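Local structure of DNA polymerase II large subunit (Pyrococcus horikoshii, 7OEC) at residues I71-E85 against A134-V148. The protein is an intein that probably excises itself by protein splicing from the precursor of an archaeal DNA polymerase II large subunit, joining the flanking polymerase pieces. The protein carries 2 engineered substitutions. Sequence-based numbering, arbitrary orientation.
Sequences IKAPATDHLIRFELE and AVKKIEFIEPPEDFV
Lys72 sets CE over one face of the Phe147 ring, offset toward the rim and 3.4 Å from CG of Phe147, a CH-pi contact; its NZ, 4.5 Å from the ring centroid, adds a cation-pi interaction. CG anti to the backbone N (chi1 176°) and an extended chain beyond it carry CE to the ring; lysine suits this place, offering both methylene and ammonium to one face. Beyond a break in the pairing, His78 and Glu142 run alongside, pointing the same way, ring and carboxylate planes 45° apart, while Pro143 CD lies over the rim of one ring face. An alanine in place of His78 would probably leave the Glu142 carboxylate without its ring neighbour and open a gap beside Pro143 CD. Further along, beta-branched Ile80 packs CG2 tightly against CG2 of Ile138 at 3.5 Å. On the other face, Glu83 OE2 forms a salt bridge with Arg81 NE (3.3 Å), lying in the guanidinium plane, and OE1 a long one with Lys136 NZ; Arg81 also pairs with Glu91. Glu83 O receives both Lys136 N (2.8 Å) and Lys137 N (3.1 Å), a classic beta bulge. The segments thus pair antiparallel in one sheet (71-74 with 147-148), then another (79-84 with 134-141), as expected of the all-beta Hint fold of intein splicing domains.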
# COMPACT_ATOMS: atom_id res chain seq x y z
N ILE A 71 -1.63 -7.08 9.85
CA ILE A 71 -0.57 -8.03 10.17
C ILE A 71 0.70 -7.26 10.50
O ILE A 71 1.04 -6.30 9.80
CB ILE A 71 -0.33 -9.01 9.01
CG1 ILE A 71 -1.63 -9.72 8.67
CG2 ILE A 71 0.86 -9.97 9.37
CD1 ILE A 71 -1.59 -10.45 7.37
N LYS A 72 1.40 -7.71 11.52
CA LYS A 72 2.71 -7.19 11.89
C LYS A 72 3.66 -8.39 11.90
O LYS A 72 3.38 -9.40 12.54
CB LYS A 72 2.63 -6.55 13.27
CG LYS A 72 3.96 -6.06 13.83
CD LYS A 72 3.74 -5.46 15.20
CE LYS A 72 4.99 -5.27 16.00
NZ LYS A 72 4.67 -4.70 17.35
N ALA A 73 4.74 -8.29 11.15
CA ALA A 73 5.67 -9.39 10.98
C ALA A 73 7.10 -8.91 11.18
O ALA A 73 7.42 -7.75 10.92
CB ALA A 73 5.56 -9.93 9.56
N PRO A 74 7.99 -9.80 11.62
CA PRO A 74 9.38 -9.40 11.75
C PRO A 74 9.95 -9.06 10.39
O PRO A 74 9.64 -9.69 9.38
CB PRO A 74 10.06 -10.64 12.33
CG PRO A 74 9.15 -11.70 12.13
CD PRO A 74 7.80 -11.19 12.07
N ALA A 75 10.78 -8.04 10.38
CA ALA A 75 11.44 -7.61 9.16
C ALA A 75 12.55 -8.60 8.82
O ALA A 75 13.34 -8.99 9.68
CB ALA A 75 11.99 -6.21 9.40
N THR A 76 12.59 -9.04 7.57
CA THR A 76 13.67 -9.89 7.10
C THR A 76 14.34 -9.24 5.90
O THR A 76 15.55 -8.97 5.91
CB THR A 76 13.06 -11.28 6.79
OG1 THR A 76 12.09 -11.15 5.74
CG2 THR A 76 12.33 -11.86 8.04
N ASP A 77 13.57 -8.86 4.92
CA ASP A 77 14.26 -8.55 3.69
C ASP A 77 14.48 -7.05 3.57
O ASP A 77 14.08 -6.24 4.41
CB ASP A 77 13.61 -9.26 2.48
CG ASP A 77 12.18 -8.83 2.25
OD1 ASP A 77 12.04 -7.62 1.96
OD2 ASP A 77 11.24 -9.69 2.29
N HIS A 78 15.29 -6.71 2.59
CA HIS A 78 15.51 -5.32 2.28
C HIS A 78 14.20 -4.73 1.81
O HIS A 78 13.25 -5.41 1.41
CB HIS A 78 16.49 -5.20 1.13
CG HIS A 78 17.91 -5.47 1.51
ND1 HIS A 78 18.28 -6.56 2.28
CD2 HIS A 78 19.04 -4.77 1.26
CE1 HIS A 78 19.59 -6.51 2.48
NE2 HIS A 78 20.08 -5.47 1.83
N LEU A 79 14.16 -3.44 1.86
CA LEU A 79 13.08 -2.76 1.22
C LEU A 79 13.59 -2.17 -0.08
O LEU A 79 14.80 -2.00 -0.29
CB LEU A 79 12.56 -1.66 2.11
CG LEU A 79 12.05 -2.01 3.50
CD1 LEU A 79 11.75 -0.71 4.29
CD2 LEU A 79 10.84 -2.82 3.44
N ILE A 80 12.65 -1.83 -0.94
CA ILE A 80 12.90 -1.04 -2.12
C ILE A 80 12.11 0.26 -1.99
O ILE A 80 10.92 0.24 -1.64
CB ILE A 80 12.51 -1.82 -3.39
CG1 ILE A 80 13.37 -3.10 -3.48
CG2 ILE A 80 12.71 -0.96 -4.64
CD1 ILE A 80 13.03 -3.90 -4.64
N ARG A 81 12.77 1.37 -2.25
CA ARG A 81 12.14 2.68 -2.25
C ARG A 81 12.06 3.19 -3.68
O ARG A 81 13.05 3.18 -4.42
CB ARG A 81 12.95 3.65 -1.40
CG ARG A 81 12.39 5.07 -1.35
CD ARG A 81 13.29 5.91 -0.49
NE ARG A 81 12.99 7.32 -0.59
CZ ARG A 81 12.03 7.93 0.09
NH1 ARG A 81 11.23 7.25 0.93
NH2 ARG A 81 11.92 9.26 -0.07
N PHE A 82 10.88 3.61 -4.06
CA PHE A 82 10.60 4.21 -5.34
C PHE A 82 10.38 5.70 -5.14
O PHE A 82 9.51 6.10 -4.36
CB PHE A 82 9.33 3.59 -5.91
CG PHE A 82 9.44 2.12 -6.09
CD1 PHE A 82 10.15 1.61 -7.16
CD2 PHE A 82 8.89 1.27 -5.17
CE1 PHE A 82 10.32 0.28 -7.32
CE2 PHE A 82 8.97 -0.11 -5.35
CZ PHE A 82 9.70 -0.62 -6.43
N GLU A 83 11.16 6.50 -5.84
CA GLU A 83 11.00 7.94 -5.87
C GLU A 83 10.39 8.26 -7.20
O GLU A 83 10.94 7.85 -8.24
CB GLU A 83 12.35 8.63 -5.72
CG GLU A 83 13.00 8.13 -4.41
CD GLU A 83 14.35 8.71 -4.10
OE1 GLU A 83 14.84 9.50 -4.94
OE2 GLU A 83 14.92 8.39 -3.00
N LEU A 84 9.33 9.03 -7.17
CA LEU A 84 8.53 9.33 -8.33
C LEU A 84 8.71 10.77 -8.81
O LEU A 84 9.08 11.69 -8.07
CB LEU A 84 7.06 9.09 -7.99
CG LEU A 84 6.77 7.70 -7.33
CD1 LEU A 84 5.28 7.48 -7.16
CD2 LEU A 84 7.34 6.58 -8.16
N GLU A 85 8.40 10.93 -10.09
CA GLU A 85 8.25 12.25 -10.66
C GLU A 85 7.27 13.01 -9.79
O GLU A 85 6.24 12.48 -9.34
CB GLU A 85 7.74 12.07 -12.10
CG GLU A 85 7.52 13.28 -12.88
CD GLU A 85 6.84 13.00 -14.24
OE1 GLU A 85 6.37 11.84 -14.55
OE2 GLU A 85 6.80 13.96 -15.03
N ALA A 134 6.13 9.05 -13.48
CA ALA A 134 7.18 8.08 -13.73
C ALA A 134 8.03 7.78 -12.49
O ALA A 134 8.27 8.65 -11.65
CB ALA A 134 8.07 8.61 -14.85
N VAL A 135 8.51 6.54 -12.40
CA VAL A 135 9.55 6.20 -11.42
C VAL A 135 10.84 6.87 -11.86
O VAL A 135 11.33 6.63 -12.97
CB VAL A 135 9.74 4.68 -11.31
CG1 VAL A 135 10.86 4.34 -10.34
CG2 VAL A 135 8.46 4.00 -10.84
N LYS A 136 11.41 7.67 -10.97
CA LYS A 136 12.61 8.44 -11.27
C LYS A 136 13.86 7.80 -10.68
O LYS A 136 14.93 7.80 -11.31
CB LYS A 136 12.46 9.89 -10.77
CG LYS A 136 13.66 10.80 -11.09
CD LYS A 136 13.45 12.26 -10.63
CE LYS A 136 13.25 12.36 -9.10
NZ LYS A 136 14.33 11.68 -8.24
N LYS A 137 13.71 7.16 -9.52
CA LYS A 137 14.87 6.56 -8.87
C LYS A 137 14.41 5.40 -8.02
O LYS A 137 13.34 5.45 -7.42
CB LYS A 137 15.60 7.55 -7.96
CG LYS A 137 16.93 7.01 -7.50
CD LYS A 137 17.66 8.03 -6.62
CE LYS A 137 19.06 7.53 -6.19
NZ LYS A 137 20.14 7.75 -7.23
N ILE A 138 15.22 4.36 -7.96
CA ILE A 138 14.93 3.17 -7.17
C ILE A 138 16.13 2.91 -6.28
O ILE A 138 17.28 2.94 -6.74
CB ILE A 138 14.66 1.96 -8.07
CG1 ILE A 138 13.53 2.32 -9.01
CG2 ILE A 138 14.30 0.73 -7.21
CD1 ILE A 138 13.18 1.19 -9.94
N GLU A 139 15.87 2.70 -4.99
CA GLU A 139 16.90 2.45 -4.00
C GLU A 139 16.63 1.17 -3.23
O GLU A 139 15.49 0.91 -2.86
CB GLU A 139 16.94 3.53 -2.91
CG GLU A 139 17.11 4.94 -3.43
CD GLU A 139 17.41 5.89 -2.33
OE1 GLU A 139 16.73 5.86 -1.30
OE2 GLU A 139 18.35 6.66 -2.50
N PHE A 140 17.67 0.43 -2.93
CA PHE A 140 17.57 -0.72 -2.04
C PHE A 140 17.95 -0.23 -0.66
O PHE A 140 18.95 0.49 -0.50
CB PHE A 140 18.53 -1.82 -2.44
CG PHE A 140 18.01 -2.74 -3.48
CD1 PHE A 140 18.42 -2.61 -4.80
CD2 PHE A 140 17.14 -3.75 -3.15
CE1 PHE A 140 17.94 -3.46 -5.78
CE2 PHE A 140 16.68 -4.60 -4.13
CZ PHE A 140 17.08 -4.45 -5.44
N ILE A 141 17.14 -0.57 0.34
CA ILE A 141 17.29 -0.03 1.69
C ILE A 141 17.41 -1.19 2.67
O ILE A 141 16.61 -2.12 2.63
CB ILE A 141 16.10 0.89 2.03
CG1 ILE A 141 16.21 2.08 1.06
CG2 ILE A 141 16.09 1.27 3.52
CD1 ILE A 141 15.13 3.00 1.25
N GLU A 142 18.42 -1.14 3.54
CA GLU A 142 18.58 -2.18 4.55
C GLU A 142 17.40 -2.08 5.50
O GLU A 142 16.94 -0.96 5.75
CB GLU A 142 19.87 -1.92 5.32
CG GLU A 142 21.15 -2.34 4.58
CD GLU A 142 21.47 -3.80 4.72
OE1 GLU A 142 20.72 -4.54 5.41
OE2 GLU A 142 22.49 -4.24 4.14
N PRO A 143 16.84 -3.19 5.98
CA PRO A 143 15.65 -3.07 6.81
C PRO A 143 15.94 -2.18 8.00
O PRO A 143 16.91 -2.42 8.73
CB PRO A 143 15.34 -4.51 7.24
CG PRO A 143 16.71 -5.25 7.05
CD PRO A 143 17.25 -4.60 5.82
N PRO A 144 15.15 -1.14 8.22
CA PRO A 144 15.46 -0.12 9.25
C PRO A 144 14.67 -0.18 10.57
O PRO A 144 14.89 0.67 11.46
CB PRO A 144 15.07 1.15 8.50
CG PRO A 144 13.89 0.72 7.71
CD PRO A 144 14.21 -0.63 7.21
N GLU A 145 13.75 -1.13 10.69
CA GLU A 145 12.92 -1.32 11.86
C GLU A 145 12.76 -2.81 12.02
O GLU A 145 12.92 -3.56 11.05
CB GLU A 145 11.52 -0.74 11.62
CG GLU A 145 11.51 0.72 11.33
CD GLU A 145 11.81 1.53 12.55
OE1 GLU A 145 12.00 2.75 12.35
OE2 GLU A 145 11.84 0.93 13.67
N ASP A 146 12.37 -3.22 13.22
CA ASP A 146 12.25 -4.63 13.53
C ASP A 146 11.01 -5.29 12.95
O ASP A 146 11.01 -6.51 12.80
CB ASP A 146 12.24 -4.83 15.04
CG ASP A 146 13.63 -4.88 15.65
OD1 ASP A 146 14.58 -5.26 14.94
OD2 ASP A 146 13.74 -4.55 16.86
N PHE A 147 9.98 -4.53 12.61
CA PHE A 147 8.72 -5.07 12.13
C PHE A 147 8.25 -4.32 10.89
O PHE A 147 8.52 -3.14 10.71
CB PHE A 147 7.64 -4.96 13.19
CG PHE A 147 7.92 -5.79 14.38
CD1 PHE A 147 7.67 -7.15 14.35
CD2 PHE A 147 8.54 -5.27 15.50
CE1 PHE A 147 8.03 -7.95 15.41
CE2 PHE A 147 8.87 -6.11 16.57
CZ PHE A 147 8.62 -7.41 16.51
N VAL A 148 7.50 -5.04 10.06
CA VAL A 148 6.84 -4.49 8.88
C VAL A 148 5.37 -4.91 8.97
O VAL A 148 4.99 -5.76 9.77
CB VAL A 148 7.50 -4.99 7.58
CG1 VAL A 148 8.83 -4.31 7.43
CG2 VAL A 148 7.63 -6.49 7.53